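Local atomic coordinates of putative methylthioribose-1-phosphate isomerase (Pyrococcus horikoshii OT3, PDB entry 6A34), a protein that probably catalyses the interconversion of 5-methylthioribose 1-phosphate and 5-methylthioribulose 1-phosphate, a step of the methionine salvage pathway. Residues A[20-28]-A[36-44]; A[193-202]-A[220-230]. All coordinates share one frame; numbering follows the deposited sequence.

Interaction 1: A[20-28]-A[36-44]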
loop_
_atom_site.group_PDB
_atom_site.type_symbol
_atom_site.label_atom_id
_atom_site.label_comp_id
_atom_site.label_asym_id
_atom_site.label_seq_id
_atom_site.Cartn_x
_atom_site.Cartn_y
_atom_site.Cartn_z
ATOM N N LYS A 20 12.745 33.991 -14.368
ATOM C CA LYS A 20 13.829 34.924 -14.013
ATOM C C LYS A 20 14.767 35.019 -15.219
ATOM O O LYS A 20 15.052 34.007 -15.826
ATOM C CB LYS A 20 14.527 34.383 -12.753
ATOM C CG LYS A 20 15.597 35.265 -12.125
ATOM C CD LYS A 20 16.243 34.671 -10.856
ATOM C CE LYS A 20 17.089 33.420 -11.062
ATOM N NZ LYS A 20 16.466 32.194 -10.495
ATOM N N ASN A 21 15.232 36.216 -15.585
ATOM C CA ASN A 21 16.263 36.339 -16.665
ATOM C C ASN A 21 15.873 35.580 -17.950
ATOM O O ASN A 21 16.696 34.832 -18.508
ATOM C CB ASN A 21 17.606 35.734 -16.253
ATOM C CG ASN A 21 18.054 36.175 -14.884
ATOM O OD1 ASN A 21 18.300 35.331 -14.013
ATOM N ND2 ASN A 21 18.137 37.483 -14.693
ATOM N N LYS A 22 14.620 35.721 -18.395
ATOM C CA LYS A 22 14.152 35.104 -19.645
ATOM C C LYS A 22 14.323 33.583 -19.615
ATOM O O LYS A 22 14.483 32.958 -20.651
ATOM C CB LYS A 22 14.909 35.684 -20.845
ATOM C CG LYS A 22 14.916 37.206 -20.923
ATOM C CD LYS A 22 15.425 37.697 -22.259
ATOM C CE LYS A 22 14.994 39.108 -22.596
ATOM N NZ LYS A 22 15.927 40.112 -22.039
ATOM N N SER A 23 14.244 32.988 -18.422
ATOM C CA SER A 23 14.370 31.557 -18.281
ATOM C C SER A 23 13.332 31.012 -17.289
ATOM O O SER A 23 13.088 31.602 -16.204
ATOM C CB SER A 23 15.776 31.221 -17.876
ATOM O OG SER A 23 16.663 31.473 -18.950
ATOM N N VAL A 24 12.719 29.884 -17.664
ATOM C CA VAL A 24 11.834 29.150 -16.777
ATOM C C VAL A 24 12.665 28.123 -16.007
ATOM O O VAL A 24 13.377 27.323 -16.603
ATOM C CB VAL A 24 10.679 28.483 -17.539
ATOM C CG1 VAL A 24 9.758 27.726 -16.596
ATOM C CG2 VAL A 24 9.884 29.492 -18.346
ATOM N N TYR A 25 12.593 28.175 -14.679
ATOM C CA TYR A 25 13.335 27.240 -13.811
ATOM C C TYR A 25 12.354 26.299 -13.106
ATOM O O TYR A 25 11.439 26.773 -12.508
ATOM C CB TYR A 25 14.141 27.997 -12.754
ATOM C CG TYR A 25 15.239 28.906 -13.266
ATOM C CD1 TYR A 25 14.950 30.142 -13.832
ATOM C CD2 TYR A 25 16.579 28.574 -13.112
ATOM C CE1 TYR A 25 15.951 30.999 -14.267
ATOM C CE2 TYR A 25 17.592 29.420 -13.540
ATOM C CZ TYR A 25 17.284 30.644 -14.119
ATOM O OH TYR A 25 18.273 31.491 -14.547
ATOM N N MET A 26 12.603 24.981 -13.159
ATOM C CA MET A 26 11.730 23.950 -12.583
ATOM C C MET A 26 12.560 22.964 -11.756
ATOM O O MET A 26 13.580 22.414 -12.231
ATOM C CB MET A 26 11.005 23.130 -13.653
ATOM C CG MET A 26 10.241 23.945 -14.646
ATOM S SD MET A 26 9.372 22.853 -15.769
ATOM C CE MET A 26 8.742 23.992 -17.000
ATOM N N ILE A 27 12.107 22.711 -10.528
ATOM C CA ILE A 27 12.590 21.557 -9.820
ATOM C C ILE A 27 12.334 20.343 -10.717
ATOM O O ILE A 27 11.282 20.264 -11.326
ATOM C CB ILE A 27 11.917 21.412 -8.448
ATOM C CG1 ILE A 27 12.322 22.557 -7.525
ATOM C CG2 ILE A 27 12.246 20.047 -7.840
ATOM C CD1 ILE A 27 11.526 22.603 -6.246
ATOM N N ASN A 28 13.330 19.457 -10.850
ATOM C CA ASN A 28 13.188 18.274 -11.676
ATOM C C ASN A 28 12.611 17.149 -10.819
ATOM O O ASN A 28 13.354 16.434 -10.117
ATOM C CB ASN A 28 14.494 17.806 -12.316
ATOM C CG ASN A 28 14.236 16.804 -13.418
ATOM O OD1 ASN A 28 13.319 15.984 -13.313
ATOM N ND2 ASN A 28 14.975 16.921 -14.510
ATOM N N PHE A 36 18.332 16.255 -6.331
ATOM C CA PHE A 36 17.651 17.546 -6.342
ATOM C C PHE A 36 18.323 18.479 -7.365
ATOM O O PHE A 36 19.430 18.922 -7.149
ATOM C CB PHE A 36 17.701 18.148 -4.934
ATOM C CG PHE A 36 17.058 19.502 -4.789
ATOM C CD1 PHE A 36 15.983 19.878 -5.580
ATOM C CD2 PHE A 36 17.520 20.403 -3.844
ATOM C CE1 PHE A 36 15.389 21.123 -5.427
ATOM C CE2 PHE A 36 16.926 21.649 -3.699
ATOM C CZ PHE A 36 15.848 21.999 -4.479
ATOM N N LYS A 37 17.603 18.829 -8.435
ATOM C CA LYS A 37 18.138 19.627 -9.511
ATOM C C LYS A 37 17.067 20.558 -10.086
ATOM O O LYS A 37 15.929 20.146 -10.358
ATOM C CB LYS A 37 18.649 18.735 -10.637
ATOM C CG LYS A 37 19.537 19.434 -11.658
ATOM C CD LYS A 37 20.074 18.472 -12.690
ATOM C CE LYS A 37 20.757 19.148 -13.856
ATOM N NZ LYS A 37 22.125 18.607 -14.042
ATOM N N VAL A 38 17.478 21.813 -10.282
ATOM C CA VAL A 38 16.694 22.848 -10.912
ATOM C C VAL A 38 17.125 22.970 -12.375
ATOM O O VAL A 38 18.233 23.392 -12.648
ATOM C CB VAL A 38 16.870 24.178 -10.165
ATOM C CG1 VAL A 38 15.926 25.235 -10.715
ATOM C CG2 VAL A 38 16.675 24.000 -8.666
ATOM N N GLU A 39 16.254 22.544 -13.289
ATOM C CA GLU A 39 16.466 22.678 -14.715
ATOM C C GLU A 39 16.230 24.147 -15.097
ATOM O O GLU A 39 15.459 24.832 -14.418
ATOM C CB GLU A 39 15.521 21.777 -15.518
ATOM C CG GLU A 39 15.709 20.281 -15.305
ATOM C CD GLU A 39 17.107 19.704 -15.493
ATOM O OE1 GLU A 39 17.975 20.390 -16.098
ATOM O OE2 GLU A 39 17.325 18.566 -15.012
ATOM N N LYS A 40 16.919 24.588 -16.160
ATOM C CA LYS A 40 16.884 25.942 -16.735
ATOM C C LYS A 40 16.464 25.819 -18.204
ATOM O O LYS A 40 17.136 25.147 -18.976
ATOM C CB LYS A 40 18.269 26.578 -16.634
ATOM C CG LYS A 40 18.386 28.032 -17.076
ATOM C CD LYS A 40 19.549 28.739 -16.391
ATOM C CE LYS A 40 19.681 30.211 -16.725
ATOM N NZ LYS A 40 20.489 30.428 -17.945
ATOM N N PHE A 41 15.312 26.400 -18.550
ATOM C CA PHE A 41 14.717 26.271 -19.856
ATOM C C PHE A 41 14.562 27.659 -20.481
ATOM O O PHE A 41 13.957 28.533 -19.871
ATOM C CB PHE A 41 13.361 25.566 -19.773
ATOM C CG PHE A 41 13.407 24.171 -19.196
ATOM C CD1 PHE A 41 14.217 23.194 -19.761
ATOM C CD2 PHE A 41 12.655 23.837 -18.082
ATOM C CE1 PHE A 41 14.269 21.912 -19.233
ATOM C CE2 PHE A 41 12.718 22.561 -17.546
ATOM C CZ PHE A 41 13.509 21.597 -18.135
ATOM N N SER A 42 15.048 27.794 -21.725
ATOM C CA SER A 42 15.234 29.072 -22.412
ATOM C C SER A 42 14.418 29.166 -23.711
ATOM O O SER A 42 14.434 30.202 -24.336
ATOM C CB SER A 42 16.700 29.282 -22.678
ATOM O OG SER A 42 17.443 29.087 -21.474
ATOM N N LYS A 43 13.681 28.110 -24.082
ATOM C CA LYS A 43 12.829 28.106 -25.297
ATOM C C LYS A 43 11.462 27.509 -24.959
ATOM O O LYS A 43 11.369 26.668 -24.060
ATOM C CB LYS A 43 13.459 27.267 -26.414
ATOM C CG LYS A 43 14.933 27.552 -26.682
ATOM C CD LYS A 43 15.601 26.551 -27.615
ATOM C CE LYS A 43 17.079 26.390 -27.309
ATOM N NZ LYS A 43 17.843 25.910 -28.484
ATOM N N VAL A 44 10.414 27.897 -25.703
ATOM C CA VAL A 44 9.073 27.483 -25.290
ATOM C C VAL A 44 8.943 25.966 -25.492
ATOM O O VAL A 44 8.257 25.314 -24.691
ATOM C CB VAL A 44 7.905 28.290 -25.907
ATOM C CG1 VAL A 44 8.324 29.655 -26.399
ATOM C CG2 VAL A 44 7.147 27.541 -26.972
HETATM O O HOH W 1 15.275 17.195 -8.588
#
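Met26 and Phe41 meet on the packed face of this strand pair: SD lies 3.8 Å from CE2, near the plane of the ring, an edge-on Met-aromatic contact. Met26 CG sits anti to the carbonyl carbon (chi1 -54°) and the chain then runs extended, carrying the sulfur to the ring edge. Helices 44-52 and 59-76 close over this face, touching Val24 and Met26. Farther along it, Asn28 ND2 donates to Glu39 OE2 over 2.9 Å at 163°, reaching the anti side of the carboxylate, whose plane stands 74° from that of the amide. The backbones form an antiparallel beta hairpin, strands 23-27 and 38-41, with reciprocal bonds in the hydrogen-bonded pairs Val24-Phe41 and Met26-Glu39; strand 17-20 extends the sheet beyond 23-27. The face of Tyr25 is looser, Val38 and Lys40 being exposed, though Ile27 at its end is buried. There the Tyr25 ring runs alongside Lys40, CE2 3.5 Å from CD, while Val38 CG1 comes to the ring edge and Lys20 NZ sits over the centre of one face. An alanine in place of Tyr25 is likely to leave the aliphatic chain of Lys40 and the ammonium of Lys20 without the ring they pack against.

Interaction 2: A[193-202]-A[220-230]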
loop_
_atom_site.group_PDB
_atom_site.type_symbol
_atom_site.label_atom_id
_atom_site.label_comp_id
_atom_site.label_asym_id
_atom_site.label_seq_id
_atom_site.Cartn_x
_atom_site.Cartn_y
_atom_site.Cartn_z
ATOM N N LEU A 193 3.709 20.836 15.323
ATOM C CA LEU A 193 3.806 19.571 14.612
ATOM C C LEU A 193 4.899 18.685 15.203
ATOM O O LEU A 193 6.091 18.859 14.886
ATOM C CB LEU A 193 4.080 19.831 13.131
ATOM C CG LEU A 193 4.238 18.564 12.296
ATOM C CD1 LEU A 193 2.887 17.908 12.092
ATOM C CD2 LEU A 193 4.872 18.881 10.958
ATOM N N LYS A 194 4.488 17.686 16.000
ATOM C CA LYS A 194 5.437 16.818 16.675
ATOM C C LYS A 194 5.871 15.708 15.730
ATOM O O LYS A 194 6.967 15.180 15.864
ATOM C CB LYS A 194 4.852 16.182 17.940
ATOM C CG LYS A 194 4.360 17.184 18.969
ATOM C CD LYS A 194 5.406 18.246 19.382
ATOM C CE LYS A 194 4.779 19.501 19.955
ATOM N NZ LYS A 194 3.606 19.168 20.803
ATOM N N LEU A 195 4.964 15.311 14.834
ATOM C CA LEU A 195 5.219 14.173 13.979
ATOM C C LEU A 195 4.222 14.216 12.829
ATOM O O LEU A 195 3.038 14.441 13.062
ATOM C CB LEU A 195 5.087 12.875 14.783
ATOM C CG LEU A 195 5.173 11.587 13.959
ATOM C CD1 LEU A 195 6.559 11.379 13.388
ATOM C CD2 LEU A 195 4.772 10.361 14.784
ATOM N N LEU A 196 4.737 14.019 11.612
ATOM C CA LEU A 196 3.956 13.864 10.426
ATOM C C LEU A 196 4.103 12.430 9.910
ATOM O O LEU A 196 5.133 12.103 9.364
ATOM C CB LEU A 196 4.432 14.855 9.363
ATOM C CG LEU A 196 3.587 14.887 8.087
ATOM C CD1 LEU A 196 2.127 15.145 8.398
ATOM C CD2 LEU A 196 4.107 15.939 7.118
ATOM N N TRP A 197 3.042 11.622 10.029
ATOM C CA TRP A 197 2.987 10.334 9.326
ATOM C C TRP A 197 2.732 10.580 7.841
ATOM O O TRP A 197 1.798 11.348 7.479
ATOM C CB TRP A 197 1.869 9.443 9.862
ATOM C CG TRP A 197 2.003 9.089 11.298
ATOM C CD1 TRP A 197 1.386 9.698 12.339
ATOM C CD2 TRP A 197 2.802 8.035 11.854
ATOM N NE1 TRP A 197 1.732 9.076 13.505
ATOM C CE2 TRP A 197 2.590 8.051 13.239
ATOM C CE3 TRP A 197 3.655 7.066 11.310
ATOM C CZ2 TRP A 197 3.185 7.131 14.100
ATOM C CZ3 TRP A 197 4.263 6.165 12.159
ATOM C CH2 TRP A 197 4.036 6.199 13.539
ATOM N N LEU A 198 3.494 9.871 7.008
ATOM C CA LEU A 198 3.373 9.903 5.549
ATOM C C LEU A 198 3.081 8.503 5.013
ATOM O O LEU A 198 3.957 7.629 5.074
ATOM C CB LEU A 198 4.686 10.394 4.935
ATOM C CG LEU A 198 5.104 11.789 5.364
ATOM C CD1 LEU A 198 6.474 12.131 4.752
ATOM C CD2 LEU A 198 4.040 12.806 4.972
ATOM N N ASP A 199 1.872 8.316 4.467
ATOM C CA ASP A 199 1.525 7.118 3.709
ATOM C C ASP A 199 2.371 7.145 2.436
ATOM O O ASP A 199 2.400 8.170 1.750
ATOM C CB ASP A 199 0.045 7.092 3.329
ATOM C CG ASP A 199 -0.945 6.941 4.477
ATOM O OD1 ASP A 199 -0.538 6.566 5.582
ATOM O OD2 ASP A 199 -2.144 7.191 4.236
ATOM N N GLU A 200 3.024 6.028 2.098
ATOM C CA GLU A 200 3.872 5.987 0.906
ATOM C C GLU A 200 3.050 6.281 -0.355
ATOM O O GLU A 200 3.587 6.881 -1.305
ATOM C CB GLU A 200 4.648 4.672 0.827
ATOM C CG GLU A 200 3.815 3.396 0.737
ATOM C CD GLU A 200 4.691 2.157 0.546
ATOM O OE1 GLU A 200 5.926 2.346 0.533
ATOM O OE2 GLU A 200 4.154 1.006 0.376
ATOM N N THR A 201 1.787 5.804 -0.366
ATOM C CA THR A 201 0.756 6.058 -1.389
ATOM C C THR A 201 1.032 5.332 -2.716
ATOM O O THR A 201 1.310 5.947 -3.770
ATOM C CB THR A 201 0.551 7.560 -1.617
ATOM O OG1 THR A 201 0.582 8.232 -0.356
ATOM C CG2 THR A 201 -0.779 7.846 -2.281
ATOM N N ARG A 202 0.903 4.008 -2.664
ATOM C CA ARG A 202 0.892 3.160 -3.831
ATOM C C ARG A 202 -0.355 3.488 -4.648
ATOM O O ARG A 202 -1.343 3.950 -4.086
ATOM C CB ARG A 202 0.883 1.675 -3.437
ATOM C CG ARG A 202 2.255 1.083 -3.135
ATOM C CD ARG A 202 3.123 0.885 -4.369
ATOM N NE ARG A 202 2.657 -0.199 -5.212
ATOM C CZ ARG A 202 3.106 -0.443 -6.433
ATOM N NH1 ARG A 202 3.908 0.428 -7.032
ATOM N NH2 ARG A 202 2.732 -1.560 -7.035
ATOM N N LEU A 220 11.030 18.915 8.903
ATOM C CA LEU A 220 9.842 18.444 9.658
ATOM C C LEU A 220 10.150 17.057 10.244
ATOM O O LEU A 220 10.853 16.275 9.630
ATOM C CB LEU A 220 8.629 18.376 8.723
ATOM C CG LEU A 220 7.826 19.661 8.576
ATOM C CD1 LEU A 220 8.667 20.799 7.983
ATOM C CD2 LEU A 220 6.593 19.400 7.719
ATOM N N ASN A 221 9.599 16.728 11.422
ATOM C CA ASN A 221 9.733 15.360 11.925
ATOM C C ASN A 221 8.706 14.428 11.223
ATOM O O ASN A 221 7.530 14.538 11.391
ATOM C CB ASN A 221 9.649 15.351 13.446
ATOM C CG ASN A 221 9.753 13.955 14.005
ATOM O OD1 ASN A 221 10.571 13.187 13.513
ATOM N ND2 ASN A 221 8.919 13.615 14.989
ATOM N N VAL A 222 9.186 13.398 10.533
ATOM C CA VAL A 222 8.407 12.662 9.564
ATOM C C VAL A 222 8.658 11.165 9.783
ATOM O O VAL A 222 9.757 10.770 10.228
ATOM C CB VAL A 222 8.851 13.172 8.186
ATOM C CG1 VAL A 222 9.119 12.092 7.175
ATOM C CG2 VAL A 222 7.954 14.269 7.663
ATOM N N LYS A 223 7.637 10.343 9.512
ATOM C CA LYS A 223 7.758 8.903 9.548
ATOM C C LYS A 223 7.006 8.303 8.359
ATOM O O LYS A 223 5.791 8.544 8.205
ATOM C CB LYS A 223 7.222 8.336 10.860
ATOM C CG LYS A 223 8.253 8.218 11.966
ATOM C CD LYS A 223 7.900 7.222 13.044
ATOM C CE LYS A 223 8.391 7.660 14.409
ATOM N NZ LYS A 223 9.778 8.170 14.370
ATOM N N LEU A 224 7.722 7.517 7.541
ATOM C CA LEU A 224 7.158 6.980 6.292
ATOM C C LEU A 224 6.618 5.580 6.585
ATOM O O LEU A 224 7.291 4.834 7.265
ATOM C CB LEU A 224 8.265 6.948 5.240
ATOM C CG LEU A 224 7.898 6.318 3.908
ATOM C CD1 LEU A 224 6.824 7.139 3.203
ATOM C CD2 LEU A 224 9.140 6.214 3.028
ATOM N N ILE A 225 5.363 5.298 6.200
ATOM C CA ILE A 225 4.732 3.983 6.449
ATOM C C ILE A 225 4.081 3.434 5.176
ATOM O O ILE A 225 3.662 4.186 4.263
ATOM C CB ILE A 225 3.656 4.063 7.544
ATOM C CG1 ILE A 225 2.579 5.090 7.189
ATOM C CG2 ILE A 225 4.242 4.297 8.940
ATOM C CD1 ILE A 225 1.426 5.014 8.128
ATOM N N ALA A 226 3.909 2.108 5.165
ATOM C CA ALA A 226 3.105 1.442 4.145
ATOM C C ALA A 226 1.646 1.839 4.387
ATOM O O ALA A 226 1.233 2.039 5.514
ATOM C CB ALA A 226 3.289 -0.064 4.186
ATOM N N ASP A 227 0.881 1.946 3.305
ATOM C CA ASP A 227 -0.546 2.347 3.347
ATOM C C ASP A 227 -1.335 1.457 4.305
ATOM O O ASP A 227 -2.212 1.918 5.014
ATOM C CB ASP A 227 -1.097 2.298 1.932
ATOM C CG ASP A 227 -0.368 3.261 1.012
ATOM O OD1 ASP A 227 -0.141 4.418 1.458
ATOM O OD2 ASP A 227 -0.030 2.851 -0.148
ATOM N N ASN A 228 -1.023 0.160 4.259
ATOM C CA ASN A 228 -1.549 -0.859 5.131
ATOM C C ASN A 228 -1.438 -0.448 6.595
ATOM O O ASN A 228 -2.204 -0.905 7.420
ATOM C CB ASN A 228 -0.805 -2.200 4.958
ATOM C CG ASN A 228 -1.367 -3.038 3.833
ATOM O OD1 ASN A 228 -2.566 -2.945 3.522
ATOM N ND2 ASN A 228 -0.525 -3.859 3.237
ATOM N N ALA A 229 -0.436 0.342 6.950
ATOM C CA ALA A 229 -0.218 0.570 8.367
ATOM C C ALA A 229 -0.999 1.782 8.878
ATOM O O ALA A 229 -0.911 2.118 10.071
ATOM C CB ALA A 229 1.274 0.768 8.616
ATOM N N ALA A 230 -1.695 2.523 8.013
ATOM C CA ALA A 230 -2.304 3.783 8.547
ATOM C C ALA A 230 -3.356 3.434 9.607
ATOM O O ALA A 230 -3.512 4.123 10.598
ATOM C CB ALA A 230 -2.866 4.626 7.434
HETATM O O HOH W 2 7.912 18.603 12.816
HETATM O O HOH W 3 1.590 0.972 0.770
#
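Strands 195-199 and 222-225 pair in parallel at the border of the large mixed sheet, where 222-225 is an outermost strand within the chain. Their axes approach to 4.7 Å at 23°, and backbone bonds alternate from Leu196 N to Asn221 O through to Glu200 N to Ile225 O. At the N-terminal end Asn221 ND2 adds a side-chain bond, 2.7 Å to Lys194 O, straight at 168° and in both the amide and carbonyl planes; CG anti to the backbone N (chi1 179°) swings the amide across to that oxygen.

The side-chain faces differ. Leu198 CD1 lies 3.6 Å from Val222 CG1 on the side covered by Tyr215 of helix 206-217, the connecting helix of this beta-alpha-beta crossover in a Rossmann-like domain. Opposite, Trp197 runs alongside Lys223, while Ile225 CG2 comes within 3.7 Å of Trp197 CE3; the indole nitrogen bonds to the carbonyl of Phe238.

Past the strands, the carboxylate of Asp227 grips the backbone of the loop. OD1 takes Thr201 N at 3.0 Å and OD2 takes Arg202 N at 2.9 Å, each through its syn lone pair, so two bonds restrain the rotation of the group. Thr201 OG1 in turn bonds to Asp199 O and to the backbone N of Cys167, the predicted transition-state stabiliser. Asp199 OD2 stands 4.4 Å from Asp227 OD1, a proximity of like charges probably eased by the bond from Asp199 OD2 to His166 ND1. Asp199 OD1 is buried against Ile225 CD1 and Ala230 CB without a polar partner. A water links Glu200 OE2 to Asp227 N, and the same Glu200 oxygen forms a salt bridge with Arg202 of the second subunit.

How the interactions relate
The two contacts lie in separate parts of the chain, their centres about 31 Å apart and their nearest atoms about 14 Å apart, so they do not touch. Along the sequence, interaction 1 closes before interaction 2 opens. Both approach predicted catalytic or substrate-binding residues. In interaction 1 the side chain of Ile27 is about 8 Å from that of Arg57, and that of Met26 about 9 Å from that of Arg100. Interaction 2 comes closer, the side chain of Thr201 being about 4 Å from those of Cys167 and Lys258. Helix 206-217 of the crossover supplies Trp213 and Tyr217, which pack on Phe36 of interaction 1.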